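Local coordinates for protein UDP-L-Rhamnose Synthase (Acanthamoeba polyphaga mimivirus, PDB 7JID) that acts as a UDP-L-rhamnose synthase, binding NADP together with UDP-L-rhamnose, and probably reduces a UDP-sugar intermediate with the cofactor, at residues A[47-58]-A[96-107]; A[4-12]-A[28-37]. One frame throughout, in Å; residues are numbered along the deposited sequence.

Contacts 1 and 2 are two parallel strand pairings in one Rossmann sheet, their centres about 9 Å apart, and they adjoin where strand 5-9 lies beside strand 54-57. Contact 1 is the more buried: 14 of its 18 touching residues are buried, waters complete its polar network, and helix ends pack against its strands. Contact 2 includes the outermost strand 29-32 and is only partly buried, with the exposed Gln-29 lying beside Lys-5 and a glutamate accepting two hydrogen bonds at one end. Both reach NADP at the C-terminal ends of their strands, but differently: contact 1 meets the nicotinamide-side ribose by packing, whereas contact 2 grips the adenine and its ribose phosphate by hydrogen bonds.

Contact 1: A[47-58]-A[96-107]; sequences ISEIKPDRVMSF and ICQKYNIHLTYL. With NAP (NADP nicotinamide-adenine-dinucleotide phosphate), chain D.
Val-55 and Ser-57 exchange backbone hydrogen bonds with His-103, Thr-105 and Leu-107, a parallel ladder whose strand axes approach to 4.6 Å at an angle of 14°. Val-55 N to His-103 O is the straightest of the four bonds, 3.0 Å long with 173° at the hydrogen; Thr-105 N to Val-55 O, Ser-57 N to Thr-105 O and Leu-107 N to Ser-57 O follow.

Water extends this network. One molecule donates to Asp-53 O and accepts from His-103 N, bridging the strands before the ladder begins. A second donates to Val-55 O and also bonds Thr-105 OG1 and His-103 ND1, lying in the imidazole plane 2.8 Å from ND1. As Thr-210 O takes His-103 NE2, the ring is held at both nitrogens.

Apolar packing divides between the sheet faces. Val-55 straddles Cys-97, its CB 3.7 Å from SG, while CG1 meets Leu-104 and CG2 meets Ile-102. Ile-47 splits its branches: CG2 sits over one face of the Tyr-100 ring and 3.7 Å from Ile-102 CD1, whereas CD1 reaches Ile-96 CG2 at 3.8 Å. On the other face, a bend at chi3 (85°) turns Met-56 CE onto Thr-105 CB, 3.6 Å away. Past the end of strand 54-57, Leu-107 CD2 meets the edge of the Phe-58 ring, 3.5 Å from CD1.

Strand 54-57 lies between strands 103-109 and 5-9, Arg-54 and Met-56 bonding to Leu-7 of the latter. The ends of helices 40-50 and 79-99 cover the Val-55 face, and helix 195-207 packs against Met-56 and Thr-105.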
loop_
_atom_site.group_PDB
_atom_site.type_symbol
_atom_site.label_atom_id
_atom_site.label_comp_id
_atom_site.label_asym_id
_atom_site.label_seq_id
_atom_site.Cartn_x
_atom_site.Cartn_y
_atom_site.Cartn_z
ATOM N N ILE A 47 7.651 10.708 -19.304
ATOM C CA ILE A 47 8.269 9.517 -19.943
ATOM C C ILE A 47 7.977 9.534 -21.443
ATOM O O ILE A 47 8.896 9.254 -22.222
ATOM C CB ILE A 47 7.797 8.238 -19.247
ATOM C CG1 ILE A 47 8.552 8.136 -17.927
ATOM C CG2 ILE A 47 7.999 7.024 -20.112
ATOM C CD1 ILE A 47 8.177 6.973 -17.051
ATOM N N SER A 48 6.754 9.890 -21.819
ATOM C CA SER A 48 6.327 9.913 -23.234
ATOM C C SER A 48 7.128 10.973 -23.990
ATOM O O SER A 48 7.437 10.709 -25.175
ATOM C CB SER A 48 4.838 10.137 -23.321
ATOM O OG SER A 48 4.446 10.096 -24.682
ATOM N N GLU A 49 7.458 12.094 -23.347
ATOM C CA GLU A 49 8.170 13.259 -23.954
ATOM C C GLU A 49 9.692 13.027 -23.942
ATOM O O GLU A 49 10.348 13.238 -24.985
ATOM C CB GLU A 49 7.846 14.569 -23.233
ATOM C CG GLU A 49 8.979 15.581 -23.310
ATOM C CD GLU A 49 8.668 17.058 -23.130
ATOM O OE1 GLU A 49 8.155 17.681 -24.091
ATOM O OE2 GLU A 49 9.006 17.607 -22.052
ATOM N N ILE A 50 10.259 12.620 -22.810
ATOM C CA ILE A 50 11.738 12.460 -22.672
ATOM C C ILE A 50 12.220 11.249 -23.488
ATOM O O ILE A 50 13.359 11.316 -23.965
ATOM C CB ILE A 50 12.152 12.362 -21.189
ATOM C CG1 ILE A 50 11.884 13.665 -20.430
ATOM C CG2 ILE A 50 13.609 11.924 -21.059
ATOM C CD1 ILE A 50 12.537 14.905 -21.024
ATOM N N LYS A 51 11.448 10.162 -23.555
ATOM C CA LYS A 51 11.773 8.897 -24.260
ATOM C C LYS A 51 13.107 8.376 -23.736
ATOM O O LYS A 51 14.059 8.152 -24.477
ATOM C CB LYS A 51 11.794 9.152 -25.774
ATOM C CG LYS A 51 10.505 9.799 -26.266
ATOM C CD LYS A 51 10.438 10.120 -27.739
ATOM C CE LYS A 51 9.134 10.805 -28.098
ATOM N NZ LYS A 51 8.022 9.832 -28.211
ATOM N N PRO A 52 13.248 8.164 -22.416
ATOM C CA PRO A 52 14.521 7.701 -21.881
ATOM C C PRO A 52 14.735 6.242 -22.286
ATOM O O PRO A 52 13.778 5.543 -22.527
ATOM C CB PRO A 52 14.323 7.773 -20.359
ATOM C CG PRO A 52 12.825 7.565 -20.208
ATOM C CD PRO A 52 12.195 8.287 -21.392
ATOM N N ASP A 53 16.005 5.811 -22.302
ATOM C CA ASP A 53 16.405 4.403 -22.521
ATOM C C ASP A 53 16.308 3.617 -21.210
ATOM O O ASP A 53 16.059 2.421 -21.257
ATOM C CB ASP A 53 17.832 4.332 -23.072
ATOM C CG ASP A 53 17.966 5.069 -24.401
ATOM O OD1 ASP A 53 17.332 4.604 -25.337
ATOM O OD2 ASP A 53 18.613 6.127 -24.430
ATOM N N ARG A 54 16.458 4.329 -20.103
ATOM C CA ARG A 54 16.438 3.707 -18.759
ATOM C C ARG A 54 15.735 4.675 -17.826
ATOM O O ARG A 54 16.004 5.899 -17.905
ATOM C CB ARG A 54 17.855 3.442 -18.247
ATOM C CG ARG A 54 18.709 2.463 -19.043
ATOM C CD ARG A 54 18.108 1.069 -19.178
ATOM N NE ARG A 54 19.082 0.225 -19.866
ATOM C CZ ARG A 54 19.158 0.105 -21.203
ATOM N NH1 ARG A 54 18.302 0.767 -21.967
ATOM N NH2 ARG A 54 20.117 -0.626 -21.754
ATOM N N VAL A 55 14.968 4.137 -16.885
ATOM C CA VAL A 55 14.428 4.918 -15.744
ATOM C C VAL A 55 14.972 4.299 -14.450
ATOM O O VAL A 55 15.049 3.073 -14.358
ATOM C CB VAL A 55 12.893 4.939 -15.790
ATOM C CG1 VAL A 55 12.303 5.676 -14.603
ATOM C CG2 VAL A 55 12.408 5.570 -17.100
ATOM N N MET A 56 15.312 5.146 -13.510
ATOM C CA MET A 56 15.708 4.651 -12.161
ATOM C C MET A 56 14.935 5.403 -11.094
ATOM O O MET A 56 14.683 6.596 -11.238
ATOM C CB MET A 56 17.209 4.777 -11.902
ATOM C CG MET A 56 18.092 4.294 -13.062
ATOM S SD MET A 56 19.867 4.232 -12.658
ATOM C CE MET A 56 19.896 2.612 -11.894
ATOM N N SER A 57 14.620 4.681 -10.028
ATOM C CA SER A 57 13.871 5.176 -8.860
ATOM C C SER A 57 14.775 5.120 -7.618
ATOM O O SER A 57 15.077 4.006 -7.132
ATOM C CB SER A 57 12.607 4.405 -8.626
ATOM O OG SER A 57 11.936 4.922 -7.473
ATOM N N PHE A 58 15.108 6.286 -7.094
ATOM C CA PHE A 58 15.813 6.466 -5.800
ATOM C C PHE A 58 14.949 7.262 -4.849
ATOM O O PHE A 58 15.470 8.180 -4.213
ATOM C CB PHE A 58 17.192 7.071 -6.027
ATOM C CG PHE A 58 18.008 6.274 -7.002
ATOM C CD1 PHE A 58 18.370 4.973 -6.712
ATOM C CD2 PHE A 58 18.312 6.780 -8.260
ATOM C CE1 PHE A 58 19.069 4.191 -7.618
ATOM C CE2 PHE A 58 19.043 6.008 -9.151
ATOM C CZ PHE A 58 19.382 4.713 -8.853
ATOM N N ILE A 96 3.939 2.405 -15.608
ATOM C CA ILE A 96 4.166 3.304 -16.780
ATOM C C ILE A 96 5.430 2.870 -17.514
ATOM O O ILE A 96 5.399 2.784 -18.774
ATOM C CB ILE A 96 4.193 4.772 -16.339
ATOM C CG1 ILE A 96 2.826 5.230 -15.801
ATOM C CG2 ILE A 96 4.633 5.652 -17.496
ATOM C CD1 ILE A 96 2.911 6.556 -15.070
ATOM N N CYS A 97 6.517 2.532 -16.817
ATOM C CA CYS A 97 7.731 2.023 -17.524
ATOM C C CYS A 97 7.382 0.755 -18.307
ATOM O O CYS A 97 7.813 0.677 -19.472
ATOM C CB CYS A 97 8.904 1.829 -16.577
ATOM S SG CYS A 97 9.510 3.415 -16.022
ATOM N N GLN A 98 6.593 -0.150 -17.731
ATOM C CA GLN A 98 6.186 -1.408 -18.381
ATOM C C GLN A 98 5.413 -1.077 -19.654
ATOM O O GLN A 98 5.697 -1.685 -20.720
ATOM C CB GLN A 98 5.351 -2.238 -17.431
ATOM C CG GLN A 98 4.911 -3.546 -18.052
ATOM C CD GLN A 98 4.063 -4.342 -17.105
ATOM O OE1 GLN A 98 2.952 -3.949 -16.709
ATOM N NE2 GLN A 98 4.540 -5.533 -16.813
ATOM N N LYS A 99 4.462 -0.151 -19.566
ATOM C CA LYS A 99 3.632 0.183 -20.744
ATOM C C LYS A 99 4.529 0.655 -21.883
ATOM O O LYS A 99 4.258 0.214 -23.030
ATOM C CB LYS A 99 2.606 1.253 -20.380
ATOM C CG LYS A 99 1.910 1.918 -21.566
ATOM C CD LYS A 99 0.808 2.882 -21.114
ATOM C CE LYS A 99 0.105 3.585 -22.259
ATOM N NZ LYS A 99 -0.954 4.504 -21.764
ATOM N N TYR A 100 5.508 1.523 -21.601
ATOM C CA TYR A 100 6.443 2.107 -22.602
ATOM C C TYR A 100 7.608 1.132 -22.914
ATOM O O TYR A 100 8.485 1.510 -23.726
ATOM C CB TYR A 100 6.858 3.517 -22.170
ATOM C CG TYR A 100 5.760 4.523 -22.361
ATOM C CD1 TYR A 100 5.633 5.220 -23.552
ATOM C CD2 TYR A 100 4.784 4.711 -21.398
ATOM C CE1 TYR A 100 4.588 6.110 -23.766
ATOM C CE2 TYR A 100 3.722 5.583 -21.602
ATOM C CZ TYR A 100 3.627 6.285 -22.793
ATOM O OH TYR A 100 2.581 7.137 -22.986
ATOM N N ASN A 101 7.653 -0.052 -22.301
ATOM C CA ASN A 101 8.745 -1.042 -22.544
ATOM C C ASN A 101 10.091 -0.394 -22.229
ATOM O O ASN A 101 11.068 -0.599 -22.995
ATOM C CB ASN A 101 8.743 -1.553 -23.995
ATOM C CG ASN A 101 7.541 -2.414 -24.323
ATOM O OD1 ASN A 101 6.749 -2.078 -25.205
ATOM N ND2 ASN A 101 7.401 -3.532 -23.629
ATOM N N ILE A 102 10.167 0.391 -21.148
ATOM C CA ILE A 102 11.429 1.050 -20.727
ATOM C C ILE A 102 11.876 0.392 -19.412
ATOM O O ILE A 102 11.069 0.302 -18.484
ATOM C CB ILE A 102 11.332 2.575 -20.565
ATOM C CG1 ILE A 102 10.865 3.273 -21.854
ATOM C CG2 ILE A 102 12.682 3.088 -20.133
ATOM C CD1 ILE A 102 10.504 4.701 -21.648
ATOM N N HIS A 103 13.096 -0.114 -19.392
ATOM C CA HIS A 103 13.628 -0.803 -18.191
ATOM C C HIS A 103 13.601 0.160 -16.998
ATOM O O HIS A 103 14.072 1.295 -17.124
ATOM C CB HIS A 103 15.032 -1.311 -18.484
ATOM C CG HIS A 103 15.664 -1.989 -17.325
ATOM N ND1 HIS A 103 16.253 -1.288 -16.295
ATOM C CD2 HIS A 103 15.758 -3.294 -17.033
ATOM C CE1 HIS A 103 16.670 -2.158 -15.388
ATOM N NE2 HIS A 103 16.398 -3.399 -15.818
ATOM N N LEU A 104 13.115 -0.320 -15.850
ATOM C CA LEU A 104 13.074 0.442 -14.579
ATOM C C LEU A 104 13.961 -0.273 -13.567
ATOM O O LEU A 104 13.774 -1.470 -13.378
ATOM C CB LEU A 104 11.648 0.517 -14.064
ATOM C CG LEU A 104 11.453 1.138 -12.672
ATOM C CD1 LEU A 104 11.890 2.589 -12.671
ATOM C CD2 LEU A 104 10.002 1.021 -12.289
ATOM N N THR A 105 14.839 0.489 -12.935
ATOM C CA THR A 105 15.536 0.073 -11.699
ATOM C C THR A 105 14.815 0.737 -10.527
ATOM O O THR A 105 14.827 1.951 -10.448
ATOM C CB THR A 105 17.030 0.414 -11.720
ATOM O OG1 THR A 105 17.621 -0.128 -12.914
ATOM C CG2 THR A 105 17.719 -0.147 -10.499
ATOM N N TYR A 106 14.298 -0.090 -9.633
ATOM C CA TYR A 106 13.704 0.331 -8.353
ATOM C C TYR A 106 14.686 -0.008 -7.226
ATOM O O TYR A 106 14.945 -1.161 -6.978
ATOM C CB TYR A 106 12.330 -0.311 -8.152
ATOM C CG TYR A 106 11.849 -0.239 -6.729
ATOM C CD1 TYR A 106 11.526 0.986 -6.149
ATOM C CD2 TYR A 106 11.689 -1.391 -6.004
ATOM C CE1 TYR A 106 11.113 1.048 -4.832
ATOM C CE2 TYR A 106 11.277 -1.348 -4.677
ATOM C CZ TYR A 106 10.946 -0.125 -4.121
ATOM O OH TYR A 106 10.568 -0.005 -2.809
ATOM N N LEU A 107 15.193 1.008 -6.540
ATOM C CA LEU A 107 16.052 0.771 -5.344
ATOM C C LEU A 107 15.147 0.581 -4.137
ATOM O O LEU A 107 14.507 1.564 -3.706
ATOM C CB LEU A 107 17.031 1.914 -5.130
ATOM C CG LEU A 107 18.182 1.564 -4.172
ATOM C CD1 LEU A 107 18.924 0.309 -4.586
ATOM C CD2 LEU A 107 19.164 2.725 -4.089
HETATM P PA NAP D . 16.837 10.693 0.380
HETATM O O1A NAP D . 18.145 11.449 0.428
HETATM O O2A NAP D . 15.720 11.123 1.280
HETATM O O5B NAP D . 16.430 10.778 -1.148
HETATM C C5B NAP D . 15.095 10.477 -1.559
HETATM C C4B NAP D . 14.615 11.295 -2.747
HETATM O O4B NAP D . 13.353 10.837 -3.214
HETATM C C3B NAP D . 14.473 12.750 -2.318
HETATM O O3B NAP D . 15.192 13.472 -3.345
HETATM C C2B NAP D . 12.968 12.969 -2.392
HETATM O O2B NAP D . 12.723 14.238 -2.920
HETATM C C1B NAP D . 12.489 11.939 -3.412
HETATM N N9A NAP D . 11.098 11.530 -3.385
HETATM C C8A NAP D . 10.441 10.985 -2.371
HETATM N N7A NAP D . 9.187 10.695 -2.724
HETATM C C5A NAP D . 9.038 11.080 -3.998
HETATM C C6A NAP D . 7.957 11.075 -4.906
HETATM N N6A NAP D . 6.798 10.596 -4.515
HETATM N N1A NAP D . 8.197 11.597 -6.158
HETATM C C2A NAP D . 9.415 12.052 -6.486
HETATM N N3A NAP D . 10.493 12.111 -5.688
HETATM C C4A NAP D . 10.312 11.606 -4.438
HETATM O O3 NAP D . 16.948 9.105 0.627
HETATM P PN NAP D . 18.072 8.094 0.033
HETATM O O1N NAP D . 18.631 7.522 1.325
HETATM O O2N NAP D . 18.864 8.591 -1.102
HETATM O O5D NAP D . 17.126 6.925 -0.464
HETATM C C5D NAP D . 16.593 6.650 -1.752
HETATM C C4D NAP D . 15.387 5.681 -1.566
HETATM O O4D NAP D . 15.668 4.516 -2.273
HETATM C C3D NAP D . 15.292 5.289 -0.106
HETATM O O3D NAP D . 14.043 4.566 0.209
HETATM C C2D NAP D . 16.627 4.507 -0.141
HETATM O O2D NAP D . 16.929 3.591 0.921
HETATM C C1D NAP D . 16.548 3.752 -1.441
HETATM P P2B NAP D . 11.883 15.315 -2.113
HETATM O O1X NAP D . 12.734 15.910 -1.076
HETATM O O2X NAP D . 11.690 16.294 -3.287
HETATM O O3X NAP D . 10.567 14.773 -1.544
HETATM O O HOH W 1 14.690 0.137 -21.802
HETATM O O HOH W 2 17.098 1.223 -15.271
HETATM O O HOH W 3 12.954 3.948 -4.986
#

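Contact 2: A[4-12]-A[28-37]; sequences MKWLIFGNK and EQVVGAQSRA. With NAP (NADP nicotinamide-adenine-dinucleotide phosphate), chain D.
The first beta-alpha-beta unit of the Rossmann fold pairs Trp-6 and Ile-8 of strand 5-9 with Val-31 of strand 29-32, helix 14-25 linking the two. Their parallel register rests on alternating backbone bonds: Gln-29 N to Met-4 O, Trp-6 N to Gln-29 O, Val-31 N to Trp-6 O (the shortest, 2.7 Å), Ile-8 N to Val-31 O and Ala-33 N to Ile-8 O.

At the start of the strands Glu-28 takes two donors on one oxygen. A bend at chi2 (-68°) brings its carboxylate back so that OE1 accepts from Met-4 N at 2.9 Å and Trp-6 NE1 at 2.8 Å. The donors reach OE1 from opposite faces of the carboxylate plane, which stands 81° to the indole; OE1 itself lies at the indole edge, near the ring plane. Arg-207 holds OE2 in a salt bridge, so both oxygens are engaged.

Toward the other end, Ala-33 CB makes a CH-pi contact with Phe-9, 3.4 Å from the ring centroid and only 9° off the normal, and Ser-35 OG, hydrogen-bonded to Glu-46, lies at the ring edge. Leu-7 CD1 fills in against Val-31 and Ala-33. Beyond Gly-10, Asn-11 CG comes within 3.5 Å of Gly-32 CA, an approach made possible by the bare glycine.

Arg-36 and Ala-37, beyond strand 29-32, bind NADP. Arg-36 lays one guanidinium face over the adenine while NH1 holds O2X and NH2 holds O3X of the ribose phosphate, each at 2.9 Å; Ala-37 N donates to adenine N1A at 3.0 Å. An arginine just past the second strand, gripping the 2'-phosphate, is characteristic of NADP-binding Rossmann folds.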
loop_
_atom_site.group_PDB
_atom_site.type_symbol
_atom_site.label_atom_id
_atom_site.label_comp_id
_atom_site.label_asym_id
_atom_site.label_seq_id
_atom_site.Cartn_x
_atom_site.Cartn_y
_atom_site.Cartn_z
ATOM N N MET A 4 23.571 6.441 -23.543
ATOM C CA MET A 4 22.070 6.361 -23.498
ATOM C C MET A 4 21.499 7.493 -22.630
ATOM O O MET A 4 22.276 8.227 -22.000
ATOM C CB MET A 4 21.603 5.018 -22.925
ATOM C CG MET A 4 21.988 3.811 -23.759
ATOM S SD MET A 4 21.414 2.239 -23.098
ATOM C CE MET A 4 21.949 2.433 -21.397
ATOM N N LYS A 5 20.170 7.596 -22.583
ATOM C CA LYS A 5 19.415 8.635 -21.828
ATOM C C LYS A 5 18.748 7.989 -20.608
ATOM O O LYS A 5 17.959 7.063 -20.804
ATOM C CB LYS A 5 18.344 9.280 -22.711
ATOM C CG LYS A 5 17.728 10.527 -22.101
ATOM C CD LYS A 5 16.588 11.095 -22.889
ATOM C CE LYS A 5 17.050 11.899 -24.082
ATOM N NZ LYS A 5 15.979 12.827 -24.512
ATOM N N TRP A 6 19.080 8.483 -19.416
ATOM C CA TRP A 6 18.646 7.908 -18.117
ATOM C C TRP A 6 17.781 8.933 -17.392
ATOM O O TRP A 6 18.304 10.045 -17.055
ATOM C CB TRP A 6 19.851 7.532 -17.265
ATOM C CG TRP A 6 20.803 6.534 -17.850
ATOM C CD1 TRP A 6 21.631 6.727 -18.920
ATOM C CD2 TRP A 6 21.096 5.215 -17.358
ATOM N NE1 TRP A 6 22.367 5.604 -19.168
ATOM C CE2 TRP A 6 22.100 4.667 -18.189
ATOM C CE3 TRP A 6 20.638 4.442 -16.280
ATOM C CZ2 TRP A 6 22.627 3.389 -17.996
ATOM C CZ3 TRP A 6 21.124 3.164 -16.123
ATOM C CH2 TRP A 6 22.141 2.659 -16.931
ATOM N N LEU A 7 16.509 8.607 -17.193
ATOM C CA LEU A 7 15.594 9.471 -16.426
ATOM C C LEU A 7 15.633 9.018 -14.958
ATOM O O LEU A 7 15.294 7.858 -14.731
ATOM C CB LEU A 7 14.185 9.353 -17.002
ATOM C CG LEU A 7 13.117 10.143 -16.255
ATOM C CD1 LEU A 7 13.441 11.627 -16.262
ATOM C CD2 LEU A 7 11.760 9.879 -16.830
ATOM N N ILE A 8 16.018 9.917 -14.073
ATOM C CA ILE A 8 16.260 9.577 -12.639
ATOM C C ILE A 8 15.217 10.288 -11.780
ATOM O O ILE A 8 15.253 11.525 -11.671
ATOM C CB ILE A 8 17.697 9.932 -12.211
ATOM C CG1 ILE A 8 18.772 9.379 -13.164
ATOM C CG2 ILE A 8 17.931 9.487 -10.762
ATOM C CD1 ILE A 8 18.685 7.892 -13.413
ATOM N N PHE A 9 14.428 9.493 -11.081
ATOM C CA PHE A 9 13.524 9.947 -10.004
ATOM C C PHE A 9 14.288 9.868 -8.682
ATOM O O PHE A 9 14.968 8.855 -8.467
ATOM C CB PHE A 9 12.291 9.054 -9.946
ATOM C CG PHE A 9 11.319 9.327 -11.063
ATOM C CD1 PHE A 9 10.247 10.190 -10.899
ATOM C CD2 PHE A 9 11.493 8.715 -12.295
ATOM C CE1 PHE A 9 9.390 10.459 -11.954
ATOM C CE2 PHE A 9 10.628 8.973 -13.345
ATOM C CZ PHE A 9 9.565 9.839 -13.167
ATOM N N GLY A 10 14.250 10.922 -7.878
ATOM C CA GLY A 10 15.065 11.012 -6.657
ATOM C C GLY A 10 16.482 11.480 -6.951
ATOM O O GLY A 10 17.412 11.228 -6.148
ATOM N N ASN A 11 16.697 12.151 -8.091
ATOM C CA ASN A 11 18.092 12.485 -8.476
ATOM C C ASN A 11 18.712 13.553 -7.560
ATOM O O ASN A 11 19.931 13.692 -7.622
ATOM C CB ASN A 11 18.201 12.873 -9.943
ATOM C CG ASN A 11 17.726 14.278 -10.169
ATOM O OD1 ASN A 11 18.510 15.149 -10.568
ATOM N ND2 ASN A 11 16.446 14.480 -9.921
ATOM N N LYS A 12 17.943 14.266 -6.727
ATOM C CA LYS A 12 18.451 15.240 -5.731
ATOM C C LYS A 12 18.666 14.558 -4.389
ATOM O O LYS A 12 19.172 15.187 -3.471
ATOM C CB LYS A 12 17.466 16.393 -5.529
ATOM C CG LYS A 12 17.138 17.159 -6.794
ATOM C CD LYS A 12 18.354 17.552 -7.587
ATOM C CE LYS A 12 18.383 19.026 -7.935
ATOM N NZ LYS A 12 18.797 19.842 -6.766
ATOM N N GLU A 28 27.220 9.042 -19.749
ATOM C CA GLU A 28 25.767 8.893 -20.012
ATOM C C GLU A 28 25.072 10.248 -19.884
ATOM O O GLU A 28 25.579 11.139 -19.177
ATOM C CB GLU A 28 25.119 7.872 -19.074
ATOM C CG GLU A 28 25.787 6.513 -19.100
ATOM C CD GLU A 28 25.655 5.691 -20.366
ATOM O OE1 GLU A 28 24.564 5.616 -20.938
ATOM O OE2 GLU A 28 26.645 5.020 -20.716
ATOM N N GLN A 29 23.929 10.384 -20.553
ATOM C CA GLN A 29 23.044 11.563 -20.416
ATOM C C GLN A 29 22.048 11.277 -19.285
ATOM O O GLN A 29 21.320 10.333 -19.404
ATOM C CB GLN A 29 22.297 11.850 -21.709
ATOM C CG GLN A 29 21.555 13.183 -21.663
ATOM C CD GLN A 29 20.622 13.392 -22.832
ATOM O OE1 GLN A 29 20.558 12.584 -23.756
ATOM N NE2 GLN A 29 19.854 14.469 -22.774
ATOM N N VAL A 30 22.052 12.097 -18.246
ATOM C CA VAL A 30 21.144 11.956 -17.080
ATOM C C VAL A 30 20.118 13.089 -17.137
ATOM O O VAL A 30 20.533 14.273 -17.243
ATOM C CB VAL A 30 21.954 11.980 -15.780
ATOM C CG1 VAL A 30 21.071 12.062 -14.557
ATOM C CG2 VAL A 30 22.866 10.773 -15.704
ATOM N N VAL A 31 18.843 12.730 -17.041
ATOM C CA VAL A 31 17.701 13.685 -16.938
ATOM C C VAL A 31 17.095 13.503 -15.545
ATOM O O VAL A 31 16.629 12.386 -15.267
ATOM C CB VAL A 31 16.657 13.440 -18.044
ATOM C CG1 VAL A 31 15.513 14.448 -18.006
ATOM C CG2 VAL A 31 17.267 13.397 -19.432
ATOM N N GLY A 32 17.196 14.517 -14.689
ATOM C CA GLY A 32 16.463 14.526 -13.409
ATOM C C GLY A 32 14.976 14.665 -13.672
ATOM O O GLY A 32 14.588 15.643 -14.311
ATOM N N ALA A 33 14.149 13.725 -13.219
ATOM C CA ALA A 33 12.685 13.772 -13.410
ATOM C C ALA A 33 12.123 15.017 -12.725
ATOM O O ALA A 33 12.446 15.310 -11.556
ATOM C CB ALA A 33 12.027 12.508 -12.897
ATOM N N GLN A 34 11.281 15.750 -13.450
ATOM C CA GLN A 34 10.526 16.890 -12.878
ATOM C C GLN A 34 9.204 16.414 -12.266
ATOM O O GLN A 34 8.676 17.151 -11.403
ATOM C CB GLN A 34 10.296 17.948 -13.953
ATOM C CG GLN A 34 11.615 18.521 -14.454
ATOM C CD GLN A 34 12.460 19.058 -13.328
ATOM O OE1 GLN A 34 13.542 18.538 -13.020
ATOM N NE2 GLN A 34 11.957 20.091 -12.672
ATOM N N SER A 35 8.676 15.256 -12.662
ATOM C CA SER A 35 7.355 14.783 -12.168
ATOM C C SER A 35 7.528 14.096 -10.805
ATOM O O SER A 35 8.606 13.539 -10.564
ATOM C CB SER A 35 6.656 13.898 -13.168
ATOM O OG SER A 35 7.353 12.687 -13.370
ATOM N N ARG A 36 6.513 14.209 -9.952
ATOM C CA ARG A 36 6.394 13.414 -8.707
ATOM C C ARG A 36 5.918 12.021 -9.110
ATOM O O ARG A 36 5.028 11.894 -9.963
ATOM C CB ARG A 36 5.482 14.119 -7.704
ATOM C CG ARG A 36 5.909 15.535 -7.332
ATOM C CD ARG A 36 7.314 15.571 -6.827
ATOM N NE ARG A 36 7.427 14.896 -5.528
ATOM C CZ ARG A 36 8.491 15.020 -4.749
ATOM N NH1 ARG A 36 9.522 15.735 -5.153
ATOM N NH2 ARG A 36 8.529 14.474 -3.558
ATOM N N ALA A 37 6.519 10.985 -8.531
ATOM C CA ALA A 37 6.278 9.602 -8.980
ATOM C C ALA A 37 4.819 9.208 -8.756
ATOM O O ALA A 37 4.357 8.360 -9.472
ATOM C CB ALA A 37 7.210 8.644 -8.311
HETATM P PA NAP D . 16.837 10.693 0.380
HETATM O O1A NAP D . 18.145 11.449 0.428
HETATM O O2A NAP D . 15.720 11.123 1.280
HETATM O O5B NAP D . 16.430 10.778 -1.148
HETATM C C5B NAP D . 15.095 10.477 -1.559
HETATM C C4B NAP D . 14.615 11.295 -2.747
HETATM O O4B NAP D . 13.353 10.837 -3.214
HETATM C C3B NAP D . 14.473 12.750 -2.318
HETATM O O3B NAP D . 15.192 13.472 -3.345
HETATM C C2B NAP D . 12.968 12.969 -2.392
HETATM O O2B NAP D . 12.723 14.238 -2.920
HETATM C C1B NAP D . 12.489 11.939 -3.412
HETATM N N9A NAP D . 11.098 11.530 -3.385
HETATM C C8A NAP D . 10.441 10.985 -2.371
HETATM N N7A NAP D . 9.187 10.695 -2.724
HETATM C C5A NAP D . 9.038 11.080 -3.998
HETATM C C6A NAP D . 7.957 11.075 -4.906
HETATM N N6A NAP D . 6.798 10.596 -4.515
HETATM N N1A NAP D . 8.197 11.597 -6.158
HETATM C C2A NAP D . 9.415 12.052 -6.486
HETATM N N3A NAP D . 10.493 12.111 -5.688
HETATM C C4A NAP D . 10.312 11.606 -4.438
HETATM O O3 NAP D . 16.948 9.105 0.627
HETATM P PN NAP D . 18.072 8.094 0.033
HETATM O O1N NAP D . 18.631 7.522 1.325
HETATM O O2N NAP D . 18.864 8.591 -1.102
HETATM O O5D NAP D . 17.126 6.925 -0.464
HETATM C C5D NAP D . 16.593 6.650 -1.752
HETATM C C4D NAP D . 15.387 5.681 -1.566
HETATM O O4D NAP D . 15.668 4.516 -2.273
HETATM C C3D NAP D . 15.292 5.289 -0.106
HETATM O O3D NAP D . 14.043 4.566 0.209
HETATM C C2D NAP D . 16.627 4.507 -0.141
HETATM O O2D NAP D . 16.929 3.591 0.921
HETATM C C1D NAP D . 16.548 3.752 -1.441
HETATM P P2B NAP D . 11.883 15.315 -2.113
HETATM O O1X NAP D . 12.734 15.910 -1.076
HETATM O O2X NAP D . 11.690 16.294 -3.287
HETATM O O3X NAP D . 10.567 14.773 -1.544
HETATM O O HOH W 4 14.614 16.197 -10.028
#